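Zinc-binding protein TroA (Treponema pallidum, PDB 1K0F) binds zinc with high affinity and specificity in the periplasm and delivers it to the membrane permease of the TroABC transporter for import into the cytoplasm. Local coordinates at residues Q240-D252 and M263-L275. Sequence-based numbering, arbitrary orientation.
Sequences QIGGELFSDAMGD and MVTHNIDTIVAAL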
loop_
_atom_site.group_PDB
_atom_site.type_symbol
_atom_site.label_atom_id
_atom_site.label_comp_id
_atom_site.label_asym_id
_atom_site.label_seq_id
_atom_site.Cartn_x
_atom_site.Cartn_y
_atom_site.Cartn_z
ATOM N N GLN A 240 -9.967 5.752 -20.198
ATOM C CA GLN A 240 -8.615 6.235 -20.125
ATOM C C GLN A 240 -7.931 5.557 -18.961
ATOM O O GLN A 240 -8.553 5.320 -17.937
ATOM C CB GLN A 240 -8.627 7.735 -19.863
ATOM C CG GLN A 240 -8.405 8.613 -21.068
ATOM C CD GLN A 240 -8.088 10.033 -20.660
ATOM O OE1 GLN A 240 -8.808 10.631 -19.861
ATOM N NE2 GLN A 240 -7.003 10.583 -21.195
ATOM N N ILE A 241 -6.664 5.212 -19.120
ATOM C CA ILE A 241 -5.923 4.651 -18.004
ATOM C C ILE A 241 -5.663 5.981 -17.296
ATOM O O ILE A 241 -4.690 6.669 -17.588
ATOM C CB ILE A 241 -4.602 3.987 -18.483
ATOM C CG1 ILE A 241 -4.793 2.476 -18.605
ATOM C CG2 ILE A 241 -3.488 4.237 -17.499
ATOM C CD1 ILE A 241 -5.791 2.064 -19.649
ATOM N N GLY A 242 -6.585 6.365 -16.419
ATOM C CA GLY A 242 -6.487 7.632 -15.711
ATOM C C GLY A 242 -5.218 7.920 -14.936
ATOM O O GLY A 242 -5.133 8.919 -14.217
ATOM N N GLY A 243 -4.232 7.046 -15.058
ATOM C CA GLY A 243 -2.994 7.272 -14.360
ATOM C C GLY A 243 -2.537 5.971 -13.768
ATOM O O GLY A 243 -3.313 5.029 -13.647
ATOM N N GLU A 244 -1.265 5.908 -13.414
ATOM C CA GLU A 244 -0.724 4.711 -12.810
ATOM C C GLU A 244 -0.824 4.918 -11.332
ATOM O O GLU A 244 -0.401 5.943 -10.829
ATOM C CB GLU A 244 0.732 4.526 -13.193
ATOM C CG GLU A 244 1.147 3.086 -13.209
ATOM C CD GLU A 244 2.636 2.933 -13.234
ATOM O OE1 GLU A 244 3.325 3.971 -13.259
ATOM O OE2 GLU A 244 3.125 1.786 -13.224
ATOM N N LEU A 245 -1.375 3.954 -10.620
ATOM C CA LEU A 245 -1.497 4.135 -9.197
ATOM C C LEU A 245 -0.496 3.299 -8.415
ATOM O O LEU A 245 0.073 2.324 -8.930
ATOM C CB LEU A 245 -2.924 3.817 -8.762
ATOM C CG LEU A 245 -3.998 4.633 -9.491
ATOM C CD1 LEU A 245 -5.351 4.389 -8.838
ATOM C CD2 LEU A 245 -3.648 6.107 -9.451
ATOM N N PHE A 246 -0.260 3.711 -7.175
ATOM C CA PHE A 246 0.652 2.997 -6.299
ATOM C C PHE A 246 -0.214 2.087 -5.470
ATOM O O PHE A 246 -1.031 2.561 -4.690
ATOM C CB PHE A 246 1.388 3.969 -5.386
ATOM C CG PHE A 246 2.395 4.807 -6.097
ATOM C CD1 PHE A 246 3.528 4.223 -6.643
ATOM C CD2 PHE A 246 2.175 6.156 -6.282
ATOM C CE1 PHE A 246 4.422 4.971 -7.373
ATOM C CE2 PHE A 246 3.058 6.913 -7.010
ATOM C CZ PHE A 246 4.186 6.325 -7.561
ATOM N N SER A 247 -0.059 0.784 -5.650
ATOM C CA SER A 247 -0.860 -0.148 -4.884
ATOM C C SER A 247 -0.093 -0.592 -3.652
ATOM O O SER A 247 -0.307 -0.069 -2.556
ATOM C CB SER A 247 -1.230 -1.361 -5.731
ATOM O OG SER A 247 -0.338 -1.528 -6.813
ATOM N N ASP A 248 0.805 -1.553 -3.825
ATOM C CA ASP A 248 1.582 -2.044 -2.699
ATOM C C ASP A 248 2.955 -1.395 -2.638
ATOM O O ASP A 248 3.624 -1.460 -1.608
ATOM C CB ASP A 248 1.761 -3.566 -2.786
ATOM C CG ASP A 248 0.512 -4.283 -3.284
ATOM O OD1 ASP A 248 -0.603 -3.930 -2.846
ATOM O OD2 ASP A 248 0.656 -5.211 -4.116
ATOM N N ALA A 249 3.360 -0.768 -3.742
ATOM C CA ALA A 249 4.674 -0.131 -3.828
ATOM C C ALA A 249 4.640 1.382 -3.995
ATOM O O ALA A 249 3.711 1.936 -4.588
ATOM C CB ALA A 249 5.480 -0.750 -4.976
ATOM N N MET A 250 5.682 2.033 -3.484
ATOM C CA MET A 250 5.804 3.483 -3.549
ATOM C C MET A 250 6.610 3.920 -4.756
ATOM O O MET A 250 7.028 3.100 -5.577
ATOM C CB MET A 250 6.500 4.013 -2.300
ATOM C CG MET A 250 5.651 4.029 -1.060
ATOM S SD MET A 250 6.339 5.168 0.134
ATOM C CE MET A 250 8.094 4.851 -0.046
ATOM N N GLY A 251 6.832 5.225 -4.845
ATOM C CA GLY A 251 7.617 5.755 -5.941
ATOM C C GLY A 251 9.091 5.600 -5.619
ATOM O O GLY A 251 9.439 4.971 -4.612
ATOM N N ASP A 252 9.954 6.164 -6.464
ATOM C CA ASP A 252 11.400 6.083 -6.265
ATOM C C ASP A 252 11.864 6.930 -5.092
ATOM O O ASP A 252 11.383 8.049 -4.896
ATOM C CB ASP A 252 12.142 6.555 -7.508
ATOM C CG ASP A 252 11.826 5.725 -8.716
ATOM O OD1 ASP A 252 11.920 4.479 -8.646
ATOM O OD2 ASP A 252 11.487 6.334 -9.745
ATOM N N MET A 263 3.050 9.299 -2.187
ATOM C CA MET A 263 2.542 8.154 -2.924
ATOM C C MET A 263 1.025 8.191 -2.941
ATOM O O MET A 263 0.396 7.965 -3.977
ATOM C CB MET A 263 2.996 6.848 -2.272
ATOM C CG MET A 263 2.098 5.652 -2.600
ATOM S SD MET A 263 1.572 4.719 -1.145
ATOM C CE MET A 263 1.505 3.039 -1.837
ATOM N N VAL A 264 0.452 8.462 -1.770
ATOM C CA VAL A 264 -0.999 8.537 -1.605
ATOM C C VAL A 264 -1.565 9.830 -2.205
ATOM O O VAL A 264 -2.703 9.863 -2.696
ATOM C CB VAL A 264 -1.387 8.458 -0.113
ATOM C CG1 VAL A 264 -2.879 8.641 0.045
ATOM C CG2 VAL A 264 -0.952 7.124 0.458
ATOM N N THR A 265 -0.772 10.898 -2.164
ATOM C CA THR A 265 -1.220 12.154 -2.719
ATOM C C THR A 265 -1.325 11.933 -4.200
ATOM O O THR A 265 -2.272 12.382 -4.838
ATOM C CB THR A 265 -0.226 13.286 -2.458
ATOM O OG1 THR A 265 -0.261 13.627 -1.068
ATOM C CG2 THR A 265 -0.605 14.506 -3.265
ATOM N N HIS A 266 -0.346 11.228 -4.751
ATOM C CA HIS A 266 -0.355 10.951 -6.170
ATOM C C HIS A 266 -1.609 10.179 -6.498
ATOM O O HIS A 266 -2.277 10.448 -7.494
ATOM C CB HIS A 266 0.832 10.094 -6.584
ATOM C CG HIS A 266 0.574 9.284 -7.818
ATOM N ND1 HIS A 266 0.913 9.722 -9.078
ATOM C CD2 HIS A 266 -0.091 8.116 -7.989
ATOM C CE1 HIS A 266 0.474 8.853 -9.972
ATOM N NE2 HIS A 266 -0.143 7.878 -9.336
ATOM N N ASN A 267 -1.915 9.207 -5.651
ATOM C CA ASN A 267 -3.076 8.358 -5.867
ATOM C C ASN A 267 -4.369 9.151 -6.011
ATOM O O ASN A 267 -4.952 9.189 -7.092
ATOM C CB ASN A 267 -3.179 7.324 -4.737
ATOM C CG ASN A 267 -2.377 6.041 -5.036
ATOM O OD1 ASN A 267 -1.572 5.989 -5.974
ATOM N ND2 ASN A 267 -2.600 5.007 -4.230
ATOM N N ILE A 268 -4.818 9.791 -4.932
ATOM C CA ILE A 268 -6.048 10.584 -4.968
ATOM C C ILE A 268 -5.996 11.669 -6.035
ATOM O O ILE A 268 -6.999 11.958 -6.691
ATOM C CB ILE A 268 -6.339 11.247 -3.593
ATOM C CG1 ILE A 268 -7.841 11.374 -3.402
ATOM C CG2 ILE A 268 -5.702 12.632 -3.500
ATOM C CD1 ILE A 268 -8.508 10.057 -3.184
ATOM N N ASP A 269 -4.832 12.277 -6.224
ATOM C CA ASP A 269 -4.731 13.310 -7.235
ATOM C C ASP A 269 -5.110 12.637 -8.536
ATOM O O ASP A 269 -6.175 12.877 -9.084
ATOM C CB ASP A 269 -3.296 13.848 -7.306
ATOM C CG ASP A 269 -2.987 14.819 -6.183
ATOM O OD1 ASP A 269 -3.707 14.797 -5.171
ATOM O OD2 ASP A 269 -2.019 15.598 -6.314
ATOM N N THR A 270 -4.233 11.759 -9.009
ATOM C CA THR A 270 -4.444 11.036 -10.257
ATOM C C THR A 270 -5.867 10.532 -10.460
ATOM O O THR A 270 -6.451 10.706 -11.533
ATOM C CB THR A 270 -3.491 9.837 -10.339
ATOM O OG1 THR A 270 -2.150 10.318 -10.496
ATOM C CG2 THR A 270 -3.854 8.934 -11.514
ATOM N N ILE A 271 -6.429 9.923 -9.420
ATOM C CA ILE A 271 -7.768 9.355 -9.505
ATOM C C ILE A 271 -8.876 10.370 -9.731
ATOM O O ILE A 271 -9.501 10.378 -10.794
ATOM C CB ILE A 271 -8.091 8.515 -8.255
ATOM C CG1 ILE A 271 -7.212 7.262 -8.238
ATOM C CG2 ILE A 271 -9.566 8.104 -8.252
ATOM C CD1 ILE A 271 -7.326 6.474 -6.972
ATOM N N VAL A 272 -9.134 11.211 -8.734
ATOM C CA VAL A 272 -10.174 12.226 -8.875
ATOM C C VAL A 272 -9.925 13.008 -10.170
ATOM O O VAL A 272 -10.847 13.231 -10.958
ATOM C CB VAL A 272 -10.207 13.201 -7.656
ATOM C CG1 VAL A 272 -10.548 12.440 -6.394
ATOM C CG2 VAL A 272 -8.881 13.912 -7.500
ATOM N N ALA A 273 -8.679 13.408 -10.396
ATOM C CA ALA A 273 -8.352 14.131 -11.611
ATOM C C ALA A 273 -8.929 13.326 -12.767
ATOM O O ALA A 273 -9.821 13.785 -13.484
ATOM C CB ALA A 273 -6.847 14.253 -11.763
ATOM N N ALA A 274 -8.443 12.101 -12.913
ATOM C CA ALA A 274 -8.883 11.222 -13.983
ATOM C C ALA A 274 -10.340 10.800 -13.868
ATOM O O ALA A 274 -10.802 9.978 -14.656
ATOM C CB ALA A 274 -7.996 9.988 -14.030
ATOM N N LEU A 275 -11.080 11.354 -12.915
ATOM C CA LEU A 275 -12.468 10.937 -12.759
ATOM C C LEU A 275 -13.545 12.020 -12.718
ATOM O O LEU A 275 -14.726 11.722 -12.907
ATOM C CB LEU A 275 -12.601 10.058 -11.509
ATOM C CG LEU A 275 -12.197 8.579 -11.600
ATOM C CD1 LEU A 275 -12.823 7.813 -10.442
ATOM C CD2 LEU A 275 -12.644 7.988 -12.928
#
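Met-263, Phe-246 and Leu-245 have the largest buried areas where strand 240-245 and its following loop lie against helix 260-273. This is a strand-helix layer of an ABC solute-binding protein: the axis of residues 263-273 runs antiparallel to that of strand 240-245 (176°), coming within 7.2 Å at closest approach. CB of Phe-246 packs on CG of Met-263 (3.3 Å), the two side chains running past each other in opposite directions. Bends at chi2 and chi3 bring the methyl CE of Met-263 up against the loop backbone, 3.7 Å from Ser-247 O. The Phe-246 ring turns its CD2-CE2 edge onto one face of His-266, an edge-to-face (T-shaped) pair with planes at 67°. The opposite face of that imidazole carries OG1 of Thr-270, which is itself bonded to His-266 O, while NE2, at the ring edge, points a bent N-H at Glu-244 O; the modelled 2.5 Å is very short, so its exact length is doubtful. Leu-245 meets the next part of the helix with both its methyls. With CG beside its backbone N (chi1 -56°), it sends CD1 to CD1 of Ile-271 (3.4 Å) and CD2 to CG2 of Thr-270 (3.5 Å); strand 163-166 also meets this leucine, through Leu-164 and Thr-166. Farther back along the strand, CB of Ala-274 lies 3.3 Å from CA of Gly-242. At its other end the strand leads to the zinc ligand Asp-248, two residues beyond Phe-246. Just past the strand, the Asn-267 amide grips the backbone of Phe-246 twice: OD1 accepts from Phe-246 N at 2.9 Å, and ND2 donates almost straight, in its own amide plane, to a lone pair of Phe-246 O.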